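Local coordinates for protein Glp_546_48378_50642 (Giardia intestinalis, PDB 2QVW) that cleaves double-stranded RNA in the RNA interference pathway, producing siRNAs of 21 to 23 base pairs that direct destruction of homologous RNAs, at residues Leu156-Val161 with Tyr171-Ile176; Phe724-Leu728 with Ala740-Val744; Trp506-Ile511 with His534-Leu539; Phe35-Arg41 with Trp319-Phe323; Gln335-Leu339 with Leu673-Thr679. All blocks are in the same frame, centred on the assembly; numbering follows the deposited sequence.

Contact 1 (Leu156-Val161 with Tyr171-Ile176)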
# COMPACT_ATOMS: atom_id res chain seq x y z
N LEU A 156 -35.32 23.33 25.87
CA LEU A 156 -33.88 23.53 25.95
C LEU A 156 -33.17 22.20 26.18
O LEU A 156 -31.97 22.08 25.92
CB LEU A 156 -33.55 24.48 27.09
CG LEU A 156 -34.36 25.77 27.07
CD1 LEU A 156 -34.04 26.59 28.29
CD2 LEU A 156 -34.06 26.55 25.81
N HIS A 157 -33.92 21.22 26.68
CA HIS A 157 -33.39 19.89 26.95
C HIS A 157 -32.66 19.35 25.73
O HIS A 157 -33.26 19.18 24.66
CB HIS A 157 -34.53 18.95 27.32
CG HIS A 157 -34.09 17.57 27.71
ND1 HIS A 157 -33.49 17.28 28.92
CD2 HIS A 157 -34.16 16.39 27.04
CE1 HIS A 157 -33.21 15.99 28.97
NE2 HIS A 157 -33.60 15.43 27.85
N GLY A 158 -31.36 19.08 25.88
CA GLY A 158 -30.57 18.55 24.78
C GLY A 158 -29.85 19.60 23.97
O GLY A 158 -28.90 19.30 23.24
N ARG A 159 -30.30 20.85 24.07
CA ARG A 159 -29.67 21.93 23.32
C ARG A 159 -28.32 22.26 23.93
O ARG A 159 -28.15 22.22 25.16
CB ARG A 159 -30.57 23.17 23.32
CG ARG A 159 -31.91 22.95 22.64
CD ARG A 159 -32.77 24.22 22.65
NE ARG A 159 -32.23 25.28 21.79
CZ ARG A 159 -32.12 25.18 20.47
NH1 ARG A 159 -32.51 24.08 19.86
NH2 ARG A 159 -31.61 26.20 19.78
N MET A 160 -27.35 22.58 23.08
CA MET A 160 -26.00 22.92 23.52
C MET A 160 -25.85 24.39 23.92
O MET A 160 -26.63 25.25 23.51
CB MET A 160 -24.99 22.59 22.42
CG MET A 160 -24.77 21.10 22.15
SD MET A 160 -24.19 20.13 23.60
CE MET A 160 -25.52 18.93 23.73
N VAL A 161 -24.83 24.67 24.72
CA VAL A 161 -24.57 26.02 25.19
C VAL A 161 -23.24 26.08 25.94
O VAL A 161 -22.95 25.20 26.75
CB VAL A 161 -25.71 26.50 26.12
CG1 VAL A 161 -25.98 25.46 27.19
CG2 VAL A 161 -25.35 27.82 26.76
N TYR A 171 -21.49 22.79 27.45
CA TYR A 171 -22.39 22.01 28.29
C TYR A 171 -23.66 21.69 27.52
O TYR A 171 -23.96 22.32 26.51
CB TYR A 171 -22.78 22.79 29.56
CG TYR A 171 -21.65 23.24 30.46
CD1 TYR A 171 -20.84 24.34 30.12
CD2 TYR A 171 -21.41 22.62 31.69
CE1 TYR A 171 -19.84 24.80 30.98
CE2 TYR A 171 -20.42 23.08 32.55
CZ TYR A 171 -19.64 24.17 32.19
OH TYR A 171 -18.67 24.64 33.04
N VAL A 172 -24.40 20.71 28.01
CA VAL A 172 -25.65 20.30 27.38
C VAL A 172 -26.79 20.53 28.36
O VAL A 172 -26.90 19.84 29.37
CB VAL A 172 -25.62 18.82 26.98
CG1 VAL A 172 -25.05 17.99 28.10
CG2 VAL A 172 -27.03 18.35 26.65
N VAL A 173 -27.65 21.50 28.05
CA VAL A 173 -28.78 21.82 28.91
C VAL A 173 -29.69 20.62 29.16
O VAL A 173 -30.10 19.93 28.23
CB VAL A 173 -29.63 22.96 28.32
CG1 VAL A 173 -30.99 23.01 29.00
CG2 VAL A 173 -28.90 24.28 28.52
N LEU A 174 -29.99 20.37 30.43
CA LEU A 174 -30.86 19.26 30.81
C LEU A 174 -32.18 19.83 31.28
O LEU A 174 -33.19 19.13 31.33
CB LEU A 174 -30.24 18.44 31.94
CG LEU A 174 -28.94 17.70 31.61
CD1 LEU A 174 -28.47 16.94 32.82
CD2 LEU A 174 -29.19 16.74 30.45
N GLY A 175 -32.17 21.11 31.63
CA GLY A 175 -33.39 21.75 32.09
C GLY A 175 -33.15 22.77 33.19
O GLY A 175 -32.17 22.69 33.93
N ILE A 176 -34.07 23.73 33.28
CA ILE A 176 -33.98 24.78 34.29
C ILE A 176 -34.38 24.20 35.64
O ILE A 176 -35.44 23.60 35.77
CB ILE A 176 -34.93 25.94 33.95
CG1 ILE A 176 -34.82 26.28 32.46
CG2 ILE A 176 -34.58 27.16 34.80
CD1 ILE A 176 -35.93 27.18 31.94
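Met160 and Val172 face each other as an antiparallel non-hydrogen-bonded pair, and the hydrogen-bonded pair Val161-Tyr171 follows, with Tyr171 N donating to Val161 O at 2.9 Å and Val161 N to Tyr171 O at 3.1 Å. Two further backbone bonds, Val173 N to Arg159 O and Gly158 N to Val173 O, carry the ladder into the type II turn Leu156-Arg159, where Gly158 has a positive phi that suits glycine.

The side-chain bond runs from His157 ND1 to Leu174 O (3.1 Å) and is almost straight at 169°. The oxygen lies in the imidazole plane, whereas the nitrogen stands above the carbonyl plane. NE2 is bonded to Pro229 O, which fixes the ring's rotation and would favour a protonated imidazole.

This is the beta hairpin 160-163/169-178 of the PAZ domain, whose second strand has a classic bulge: Leu174 and Gly175 both face Ala216.

Among the apolar contacts, Met160 bends at chi2 and chi3 and brings CE over Val172 CB. Val161 CG1 meets Val173 CG2, while Val173 CG1 lies 3.5 Å from Leu156 CB. Farther along, Leu156 CD1 touches Ile176 CD1 at 4.2 Å.

Contact 2 (Phe724-Leu728 with Ala740-Val744). With MN (manganese (II) ion), chain E.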
# COMPACT_ATOMS: atom_id res chain seq x y z
N PHE A 724 -0.97 -29.63 -16.61
CA PHE A 724 -1.80 -28.45 -16.51
C PHE A 724 -0.91 -27.24 -16.29
O PHE A 724 -1.03 -26.24 -16.99
CB PHE A 724 -2.78 -28.56 -15.34
CG PHE A 724 -3.67 -27.35 -15.18
CD1 PHE A 724 -4.84 -27.21 -15.93
CD2 PHE A 724 -3.31 -26.32 -14.30
CE1 PHE A 724 -5.64 -26.07 -15.81
CE2 PHE A 724 -4.09 -25.17 -14.17
CZ PHE A 724 -5.26 -25.04 -14.92
N GLU A 725 -0.01 -27.33 -15.31
CA GLU A 725 0.91 -26.24 -15.01
C GLU A 725 1.73 -25.95 -16.25
O GLU A 725 2.10 -24.79 -16.51
CB GLU A 725 1.87 -26.62 -13.88
CG GLU A 725 1.22 -27.03 -12.58
CD GLU A 725 2.26 -27.44 -11.55
OE1 GLU A 725 3.13 -28.28 -11.87
OE2 GLU A 725 2.21 -26.93 -10.42
N ALA A 726 2.05 -27.00 -17.00
CA ALA A 726 2.81 -26.87 -18.23
C ALA A 726 1.98 -26.01 -19.18
O ALA A 726 2.50 -25.10 -19.83
CB ALA A 726 3.05 -28.23 -18.84
N ILE A 727 0.69 -26.31 -19.26
CA ILE A 727 -0.20 -25.55 -20.12
C ILE A 727 -0.15 -24.10 -19.69
O ILE A 727 0.28 -23.22 -20.44
CB ILE A 727 -1.65 -26.07 -20.01
CG1 ILE A 727 -1.72 -27.57 -20.30
CG2 ILE A 727 -2.55 -25.31 -20.97
CD1 ILE A 727 -1.17 -27.97 -21.65
N LEU A 728 -0.60 -23.85 -18.46
CA LEU A 728 -0.62 -22.51 -17.90
C LEU A 728 0.59 -21.71 -18.33
O LEU A 728 0.45 -20.55 -18.70
CB LEU A 728 -0.67 -22.55 -16.37
CG LEU A 728 -0.57 -21.19 -15.65
CD1 LEU A 728 -1.62 -20.21 -16.17
CD2 LEU A 728 -0.75 -21.43 -14.16
N ALA A 740 -3.29 -15.40 -19.05
CA ALA A 740 -3.14 -16.54 -18.15
C ALA A 740 -3.88 -16.25 -16.85
O ALA A 740 -4.49 -17.14 -16.26
CB ALA A 740 -1.66 -16.80 -17.88
N GLY A 741 -3.82 -15.01 -16.40
CA GLY A 741 -4.48 -14.65 -15.16
C GLY A 741 -5.97 -14.92 -15.22
O GLY A 741 -6.56 -15.37 -14.23
N ALA A 742 -6.59 -14.64 -16.36
CA ALA A 742 -8.02 -14.88 -16.54
C ALA A 742 -8.25 -16.38 -16.58
O ALA A 742 -9.27 -16.89 -16.14
CB ALA A 742 -8.51 -14.23 -17.83
N PHE A 743 -7.27 -17.08 -17.14
CA PHE A 743 -7.30 -18.52 -17.26
C PHE A 743 -7.42 -19.09 -15.85
O PHE A 743 -8.21 -20.00 -15.60
CB PHE A 743 -6.00 -19.00 -17.90
CG PHE A 743 -5.93 -20.49 -18.11
CD1 PHE A 743 -6.72 -21.11 -19.08
CD2 PHE A 743 -5.08 -21.27 -17.35
CE1 PHE A 743 -6.65 -22.49 -19.28
CE2 PHE A 743 -5.01 -22.65 -17.54
CZ PHE A 743 -5.80 -23.26 -18.50
N VAL A 744 -6.63 -18.54 -14.94
CA VAL A 744 -6.61 -18.97 -13.56
C VAL A 744 -7.90 -18.67 -12.80
O VAL A 744 -8.43 -19.53 -12.10
CB VAL A 744 -5.41 -18.33 -12.81
CG1 VAL A 744 -5.49 -18.63 -11.32
CG2 VAL A 744 -4.12 -18.86 -13.38
MN MN E . 3.28 -30.30 -10.33
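The helix segments Phe724-Leu728 and Ala740-Val744 run roughly antiparallel, at 143°, with axes 11.7 Å apart and their closest CA atoms at Leu728 and Ala740. At such a separation large side chains must bridge the space, and two phenylalanines and a leucine do so. Phe724 and Phe743 approach from opposite directions, each with CG anti to the backbone N (chi1 179° for Phe724). Their ring planes differ by only 22°, but the rings are slid apart, with centroids 5.6 Å from each other, so they barely overlap and meet mainly through Phe724 CZ and Phe743 CE2 at 3.6 Å.

The setting is an RNase III domain, in which helix 718-735 supplies acidic ligands to the metal site. Glu725 points away from helix 737-748, its extended chain placing OE1 2.5 Å from the manganese ion; Glu651 and Asp722 complete that site. The helix thus has a metal-binding side and an apolar side.

On the apolar side Leu728 reaches across with a single methyl. Leu728 CD1 lies 3.8 Å from both Ala740 CB and Phe743 CD2, and 4.0 Å from Val744 CG2. Phe657 and Leu658 of helix 648-669 also pack on Leu728, while Leu691 and Leu694 of helix 688-696 touch Phe724. The ring of His747 meets that of Phe743 within the second helix.

Contact 3 (Trp506-Ile511 with His534-Leu539)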
# COMPACT_ATOMS: atom_id res chain seq x y z
N TRP A 506 24.97 -6.19 -23.34
CA TRP A 506 24.50 -6.48 -21.98
C TRP A 506 24.94 -5.36 -21.06
O TRP A 506 24.23 -4.99 -20.12
CB TRP A 506 25.10 -7.79 -21.49
CG TRP A 506 24.67 -8.97 -22.27
CD1 TRP A 506 25.47 -9.93 -22.79
CD2 TRP A 506 23.34 -9.29 -22.66
NE1 TRP A 506 24.72 -10.84 -23.50
CE2 TRP A 506 23.41 -10.47 -23.43
CE3 TRP A 506 22.09 -8.70 -22.43
CZ2 TRP A 506 22.27 -11.07 -23.98
CZ3 TRP A 506 20.96 -9.30 -22.98
CH2 TRP A 506 21.06 -10.47 -23.74
N TYR A 507 26.13 -4.84 -21.32
CA TYR A 507 26.65 -3.76 -20.52
C TYR A 507 25.84 -2.50 -20.75
O TYR A 507 25.22 -1.98 -19.82
CB TYR A 507 28.10 -3.50 -20.89
CG TYR A 507 28.72 -2.43 -20.04
CD1 TYR A 507 29.10 -2.70 -18.72
CD2 TYR A 507 28.92 -1.14 -20.55
CE1 TYR A 507 29.67 -1.71 -17.93
CE2 TYR A 507 29.48 -0.14 -19.76
CZ TYR A 507 29.86 -0.43 -18.45
OH TYR A 507 30.43 0.55 -17.68
N ARG A 508 25.84 -2.01 -21.99
CA ARG A 508 25.09 -0.79 -22.32
C ARG A 508 23.65 -0.87 -21.84
O ARG A 508 22.98 0.15 -21.68
CB ARG A 508 25.14 -0.51 -23.84
CG ARG A 508 26.40 0.22 -24.30
CD ARG A 508 26.31 0.81 -25.72
NE ARG A 508 26.29 -0.21 -26.78
CZ ARG A 508 25.21 -0.88 -27.18
NH1 ARG A 508 24.02 -0.65 -26.62
NH2 ARG A 508 25.31 -1.79 -28.14
N LEU A 509 23.18 -2.09 -21.61
CA LEU A 509 21.83 -2.27 -21.12
C LEU A 509 21.85 -2.21 -19.60
O LEU A 509 20.98 -1.58 -18.98
CB LEU A 509 21.27 -3.63 -21.58
CG LEU A 509 19.94 -4.07 -20.93
CD1 LEU A 509 18.88 -3.00 -21.16
CD2 LEU A 509 19.48 -5.40 -21.52
N GLY A 510 22.83 -2.86 -18.98
CA GLY A 510 22.92 -2.84 -17.54
C GLY A 510 23.18 -1.43 -17.06
O GLY A 510 22.62 -0.97 -16.08
N ILE A 511 24.04 -0.74 -17.78
CA ILE A 511 24.38 0.62 -17.44
C ILE A 511 23.16 1.49 -17.68
O ILE A 511 23.02 2.55 -17.09
CB ILE A 511 25.56 1.12 -18.31
CG1 ILE A 511 26.52 1.98 -17.47
CG2 ILE A 511 25.05 1.89 -19.50
CD1 ILE A 511 25.85 3.09 -16.69
N HIS A 534 26.76 -4.49 -14.10
CA HIS A 534 25.96 -3.97 -15.21
C HIS A 534 25.64 -5.04 -16.22
O HIS A 534 24.66 -4.94 -16.94
CB HIS A 534 26.69 -2.82 -15.91
CG HIS A 534 26.81 -1.59 -15.07
ND1 HIS A 534 25.72 -0.93 -14.56
CD2 HIS A 534 27.90 -0.90 -14.66
CE1 HIS A 534 26.12 0.11 -13.86
NE2 HIS A 534 27.44 0.16 -13.91
N LEU A 535 26.50 -6.06 -16.29
CA LEU A 535 26.25 -7.15 -17.21
C LEU A 535 25.19 -8.00 -16.54
O LEU A 535 24.17 -8.35 -17.16
CB LEU A 535 27.52 -7.98 -17.41
CG LEU A 535 28.69 -7.32 -18.12
CD1 LEU A 535 29.82 -8.31 -18.19
CD2 LEU A 535 28.29 -6.88 -19.52
N ALA A 536 25.42 -8.32 -15.27
CA ALA A 536 24.51 -9.13 -14.48
C ALA A 536 23.09 -8.63 -14.66
O ALA A 536 22.23 -9.38 -15.10
CB ALA A 536 24.91 -9.06 -13.01
N ARG A 537 22.86 -7.37 -14.31
CA ARG A 537 21.53 -6.76 -14.45
C ARG A 537 21.01 -7.05 -15.85
O ARG A 537 20.01 -7.75 -16.03
CB ARG A 537 21.62 -5.25 -14.23
CG ARG A 537 22.24 -4.82 -12.90
CD ARG A 537 21.20 -4.59 -11.82
NE ARG A 537 21.78 -4.12 -10.56
CZ ARG A 537 22.54 -3.03 -10.44
NH1 ARG A 537 22.82 -2.30 -11.51
NH2 ARG A 537 23.01 -2.68 -9.25
N GLY A 538 21.72 -6.51 -16.85
CA GLY A 538 21.37 -6.69 -18.24
C GLY A 538 21.10 -8.13 -18.64
O GLY A 538 20.15 -8.39 -19.35
N LEU A 539 21.93 -9.06 -18.20
CA LEU A 539 21.71 -10.46 -18.53
C LEU A 539 20.54 -11.03 -17.76
O LEU A 539 19.87 -11.96 -18.21
CB LEU A 539 22.95 -11.29 -18.22
CG LEU A 539 23.95 -11.41 -19.36
CD1 LEU A 539 25.22 -12.06 -18.86
CD2 LEU A 539 23.31 -12.22 -20.48
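Trp506 and His534 both hold CG anti to the carbonyl carbon (chi1 -64° and -68°), which turns each ring onto an aliphatic group of the opposing helix. Leu539 crosses the indole at about a right angle, its CD2 standing over the face 3.5 Å from the centroid of the five-membered ring, a CH-pi contact. The second such contact is reversed in direction: Ile511 CG1 lies over the imidazole of His534, 4.0 Å from its centroid.

At the edge of that ring, His534 ND1 makes a weak 3.5 Å hydrogen bond to Gly510 O. Tyr507 comes to the same histidine obliquely, Tyr507 CD1 lying 3.7 Å from His534 CB. Leu535 CD2 fits beside Tyr507 and Trp506 of helix 500-516, touching Tyr507 CB at 3.7 Å and Trp506 CB at 3.9 Å.

Leu539 is backed by Phe491 and Leu495 of helix 486-497, and Arg537 turns its polar end to Met434 O. The segment axes cross at 92° and pass only 6.9 Å apart. Gly510 and Gly538 both lie at the crossing, where having no side chain lets the backbones come close: a glycine-mediated perpendicular helix crossing, here joining helices 500-516 and 528-542 away from the annotated metal sites.

Contact 4 (Phe35-Arg41 with Trp319-Phe323)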
# COMPACT_ATOMS: atom_id res chain seq x y z
N PHE A 35 -9.19 6.66 10.19
CA PHE A 35 -8.51 6.28 11.42
C PHE A 35 -9.47 6.44 12.58
O PHE A 35 -10.37 7.27 12.53
CB PHE A 35 -7.28 7.16 11.66
CG PHE A 35 -7.60 8.59 11.94
CD1 PHE A 35 -7.90 9.47 10.90
CD2 PHE A 35 -7.62 9.05 13.24
CE1 PHE A 35 -8.20 10.80 11.17
CE2 PHE A 35 -7.92 10.38 13.51
CZ PHE A 35 -8.21 11.26 12.47
N LYS A 36 -9.33 5.63 13.62
CA LYS A 36 -10.23 5.79 14.74
C LYS A 36 -9.45 6.37 15.89
O LYS A 36 -8.23 6.22 15.94
CB LYS A 36 -10.91 4.46 15.10
CG LYS A 36 -10.03 3.24 15.15
CD LYS A 36 -10.88 1.98 15.27
CE LYS A 36 -10.02 0.76 15.59
NZ LYS A 36 -9.02 0.44 14.53
N VAL A 37 -10.15 7.07 16.78
CA VAL A 37 -9.54 7.71 17.94
C VAL A 37 -10.06 7.12 19.25
O VAL A 37 -11.25 7.08 19.50
CB VAL A 37 -9.82 9.23 17.95
CG1 VAL A 37 -8.78 9.97 17.13
CG2 VAL A 37 -11.19 9.50 17.38
N SER A 38 -9.13 6.68 20.09
CA SER A 38 -9.44 6.09 21.38
C SER A 38 -10.20 7.03 22.32
O SER A 38 -10.41 8.21 22.04
CB SER A 38 -8.15 5.63 22.04
OG SER A 38 -7.23 6.69 22.10
N ALA A 39 -10.62 6.47 23.45
CA ALA A 39 -11.34 7.21 24.47
C ALA A 39 -10.37 7.98 25.35
O ALA A 39 -9.37 7.42 25.81
CB ALA A 39 -12.14 6.24 25.30
N GLY A 40 -10.67 9.26 25.57
CA GLY A 40 -9.80 10.09 26.39
C GLY A 40 -10.15 11.58 26.42
O GLY A 40 -11.27 11.97 26.13
N ARG A 41 -9.15 12.39 26.79
CA ARG A 41 -9.24 13.85 26.92
C ARG A 41 -10.63 14.48 26.99
O ARG A 41 -10.87 15.51 26.38
CB ARG A 41 -8.46 14.54 25.79
CG ARG A 41 -7.05 14.01 25.57
CD ARG A 41 -7.08 12.95 24.50
NE ARG A 41 -6.48 13.38 23.25
CZ ARG A 41 -6.96 13.06 22.05
NH1 ARG A 41 -8.05 12.31 21.94
NH2 ARG A 41 -6.35 13.49 20.95
N TRP A 319 -3.68 9.27 19.69
CA TRP A 319 -4.86 8.51 20.10
C TRP A 319 -5.45 7.86 18.87
O TRP A 319 -6.23 6.92 18.96
CB TRP A 319 -5.91 9.42 20.74
CG TRP A 319 -5.43 10.13 21.97
CD1 TRP A 319 -4.49 11.12 22.03
CD2 TRP A 319 -5.84 9.88 23.32
NE1 TRP A 319 -4.29 11.51 23.34
CE2 TRP A 319 -5.11 10.76 24.15
CE3 TRP A 319 -6.75 9.00 23.91
CZ2 TRP A 319 -5.26 10.78 25.54
CZ3 TRP A 319 -6.90 9.02 25.29
CH2 TRP A 319 -6.16 9.91 26.09
N ARG A 320 -5.04 8.37 17.72
CA ARG A 320 -5.52 7.89 16.44
C ARG A 320 -4.76 6.70 15.85
O ARG A 320 -3.55 6.56 16.05
CB ARG A 320 -5.52 9.04 15.45
CG ARG A 320 -4.22 9.81 15.44
CD ARG A 320 -4.23 10.90 14.40
NE ARG A 320 -2.92 11.52 14.32
CZ ARG A 320 -2.40 12.27 15.28
NH1 ARG A 320 -3.11 12.50 16.39
NH2 ARG A 320 -1.18 12.77 15.16
N THR A 321 -5.48 5.86 15.12
CA THR A 321 -4.90 4.69 14.48
C THR A 321 -5.51 4.54 13.10
O THR A 321 -6.68 4.20 12.97
CB THR A 321 -5.20 3.43 15.28
OG1 THR A 321 -4.54 3.50 16.54
CG2 THR A 321 -4.71 2.20 14.55
N PRO A 322 -4.71 4.79 12.05
CA PRO A 322 -5.08 4.72 10.62
C PRO A 322 -5.36 3.30 10.14
O PRO A 322 -4.62 2.37 10.46
CB PRO A 322 -3.85 5.31 9.92
CG PRO A 322 -3.16 6.11 10.99
CD PRO A 322 -3.32 5.23 12.19
N PHE A 323 -6.41 3.13 9.35
CA PHE A 323 -6.73 1.82 8.83
C PHE A 323 -6.85 1.86 7.32
O PHE A 323 -7.35 2.83 6.74
CB PHE A 323 -8.03 1.28 9.44
CG PHE A 323 -9.19 2.24 9.37
CD1 PHE A 323 -9.46 3.11 10.42
CD2 PHE A 323 -10.02 2.27 8.26
CE1 PHE A 323 -10.55 3.98 10.37
CE2 PHE A 323 -11.10 3.14 8.20
CZ PHE A 323 -11.37 4.00 9.26
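The indole of Trp319 carries the guanidinium of Arg41 on one face, with planes 13° apart in a cation-pi stack, and meets Ala39 O and Ser38 OG at its edge. The modelled spacing of this stack is too tight to be taken literally. Arg41 bends at chi2 and chi3 to fold back over the indole; Arg314 makes a further cation-pi contact with Trp319. Ser38 OG is bonded to Arg314 O.

The architecture beneath is an antiparallel sheet. Strand 320-322, within the sequence range of the first RNase III unit, adds itself to the edge of the N-terminal sheet beside strand 35-37. The short axes run 4.4 Å apart at 163°. Lys36 and Thr321 form the hydrogen-bonded pair, with Lys36 N to Thr321 O at 3.1 Å and Thr321 N to Lys36 O at 2.9 Å. Past the strand, Ser38 N to Trp319 O adds a bond of 3.1 Å. Phe35-Pro322 and Val37-Arg320 are the flanking non-hydrogen-bonded pairs.

Two more rings take part. Phe35 stacks with His273 of helix 267-284 and has Thr321 N near its plane at the edge, while the Phe323 ring takes Lys36 N at its own edge. Arg41 and Arg320 both turn toward Glu269, Arg41 through a salt bridge from NH2 and Arg320 through a long, weak ion pair. On the sheet face shared by Phe35 and Val37, Val37 CG1 lies 3.8 Å from Arg320 CB.

Contact 5 (Gln335-Leu339 with Leu673-Thr679)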
# COMPACT_ATOMS: atom_id res chain seq x y z
N GLN A 335 1.05 -8.14 6.69
CA GLN A 335 0.86 -9.56 6.63
C GLN A 335 0.47 -10.03 5.23
O GLN A 335 1.08 -10.95 4.69
CB GLN A 335 -0.23 -9.95 7.63
CG GLN A 335 0.01 -11.28 8.32
CD GLN A 335 -1.12 -11.67 9.25
OE1 GLN A 335 -1.54 -10.89 10.12
NE2 GLN A 335 -1.62 -12.90 9.09
N ARG A 336 -0.54 -9.41 4.63
CA ARG A 336 -1.00 -9.81 3.30
C ARG A 336 -0.27 -9.21 2.10
O ARG A 336 -0.67 -9.42 0.96
CB ARG A 336 -2.51 -9.57 3.19
CG ARG A 336 -2.97 -8.19 3.61
CD ARG A 336 -4.38 -8.25 4.16
NE ARG A 336 -5.29 -8.90 3.22
CZ ARG A 336 -5.72 -8.33 2.10
NH1 ARG A 336 -5.33 -7.12 1.79
NH2 ARG A 336 -6.54 -8.99 1.30
N LEU A 337 0.79 -8.45 2.34
CA LEU A 337 1.56 -7.86 1.26
C LEU A 337 2.83 -8.68 1.12
O LEU A 337 3.40 -8.81 0.04
CB LEU A 337 1.90 -6.40 1.55
CG LEU A 337 0.76 -5.38 1.44
CD1 LEU A 337 1.28 -3.99 1.74
CD2 LEU A 337 0.17 -5.44 0.04
N GLU A 338 3.28 -9.24 2.25
CA GLU A 338 4.47 -10.08 2.27
C GLU A 338 4.10 -11.39 1.60
O GLU A 338 4.78 -11.87 0.70
CB GLU A 338 4.89 -10.35 3.72
CG GLU A 338 5.94 -11.43 3.85
CD GLU A 338 6.09 -11.94 5.26
OE1 GLU A 338 6.82 -12.93 5.47
OE2 GLU A 338 5.48 -11.33 6.17
N LEU A 339 2.99 -11.96 2.05
CA LEU A 339 2.47 -13.21 1.52
C LEU A 339 2.43 -13.10 0.01
O LEU A 339 2.84 -14.03 -0.70
CB LEU A 339 1.05 -13.46 2.06
CG LEU A 339 0.27 -14.70 1.65
CD1 LEU A 339 1.04 -15.94 2.01
CD2 LEU A 339 -1.09 -14.71 2.34
N LEU A 673 -9.24 -10.67 4.87
CA LEU A 673 -8.57 -11.87 5.34
C LEU A 673 -7.06 -11.69 5.46
O LEU A 673 -6.48 -10.76 4.88
CB LEU A 673 -8.89 -13.04 4.40
CG LEU A 673 -10.38 -13.38 4.32
CD1 LEU A 673 -10.61 -14.56 3.39
CD2 LEU A 673 -10.89 -13.72 5.70
N THR A 674 -6.41 -12.57 6.23
CA THR A 674 -4.98 -12.48 6.43
C THR A 674 -4.21 -13.65 5.83
O THR A 674 -4.76 -14.43 5.05
CB THR A 674 -4.63 -12.44 7.92
OG1 THR A 674 -5.30 -13.51 8.60
CG2 THR A 674 -5.06 -11.11 8.54
N GLU A 675 -2.94 -13.75 6.20
CA GLU A 675 -2.05 -14.80 5.71
C GLU A 675 -2.67 -16.20 5.71
O GLU A 675 -3.00 -16.74 4.66
CB GLU A 675 -0.78 -14.83 6.56
CG GLU A 675 0.20 -15.90 6.10
CD GLU A 675 1.33 -16.14 7.09
OE1 GLU A 675 1.85 -15.15 7.65
OE2 GLU A 675 1.69 -17.31 7.31
N GLY A 676 -2.82 -16.77 6.91
CA GLY A 676 -3.39 -18.10 7.05
C GLY A 676 -4.56 -18.35 6.12
O GLY A 676 -4.50 -19.21 5.24
N ALA A 677 -5.64 -17.60 6.31
CA ALA A 677 -6.81 -17.75 5.46
C ALA A 677 -6.35 -17.84 4.01
O ALA A 677 -6.53 -18.86 3.35
CB ALA A 677 -7.74 -16.57 5.65
N LEU A 678 -5.74 -16.76 3.54
CA LEU A 678 -5.25 -16.68 2.17
C LEU A 678 -4.34 -17.82 1.79
O LEU A 678 -4.35 -18.26 0.65
CB LEU A 678 -4.52 -15.35 1.95
CG LEU A 678 -5.39 -14.10 2.11
CD1 LEU A 678 -4.54 -12.88 1.85
CD2 LEU A 678 -6.57 -14.13 1.16
N THR A 679 -3.55 -18.30 2.73
CA THR A 679 -2.64 -19.39 2.44
C THR A 679 -3.44 -20.66 2.21
O THR A 679 -3.48 -21.19 1.10
CB THR A 679 -1.64 -19.63 3.58
OG1 THR A 679 -0.90 -18.44 3.83
CG2 THR A 679 -0.68 -20.74 3.23
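Arg336 and Leu339 reach from one face of their helix toward Leu673-Thr679, the arginine to a backbone carbonyl and the leucine to the first turn of helix 675-684. Arg336 begins with CG between the backbone N and the carbonyl carbon (chi1 50°) and bends at chi3, which delivers Arg336 NE to Leu673 O at 2.8 Å. The bond is bent at the hydrogen (139°) but lies nearly along the C=O axis, and the oxygen is tilted somewhat from the guanidinium plane. NH2 is bonded to His667 O and more weakly to His670 O, so one guanidinium gathers several carbonyls of the partner domain.

Leu339 crosses its neighbours obliquely. Leu339 CD2 touches Glu675 CA and Leu678 CB, each at 3.5 Å, and Leu339 CD1 lies 3.7 Å from Thr679 OG1. Thr679 OG1 itself donates a 2.8 Å bond to Glu675 O, within the same helix. Gln335, extended beyond CG, passes Glu675 at about a right angle and lies against Thr674 at the N-cap position.

Glu338, very probably a manganese ligand as in the near-identical protein, takes no direct part; Glu338 OE2 is 5.5 Å from Glu675 OE1, with a manganese ion close to Glu675.

The arrangement belongs to the intramolecular pairing of two RNase III domains expected of a Dicer. Helix 330-356 of one and helix 675-684 of the other meet with segment axes 39° apart, helix 404-417 packing on Leu337 and Glu338 and the end of helix 648-669 receiving Arg336.

The five contacts trace the elongated molecule from its PAZ domain to its paired RNase III domains. Contact 1 lies about 46 Å from the chain's centre and about 67 Å, centre to centre, from contact 2 on the opposite side. Contacts 2 and 5 are nearer, their centres 22 Å apart and nearest atoms about 12 Å: one holds Glu725 of the second manganese site, the other Glu338, probably a ligand of the first. Contact 4 connects to this catalytic region, since strand 320-322 is followed by helix 330-356, with centres 25 Å apart. Contact 1 is nested within the sequence loop closed by contact 4, and contact 3 within that closed by contact 5, the centres of contacts 3 and 5 being about 35 Å apart.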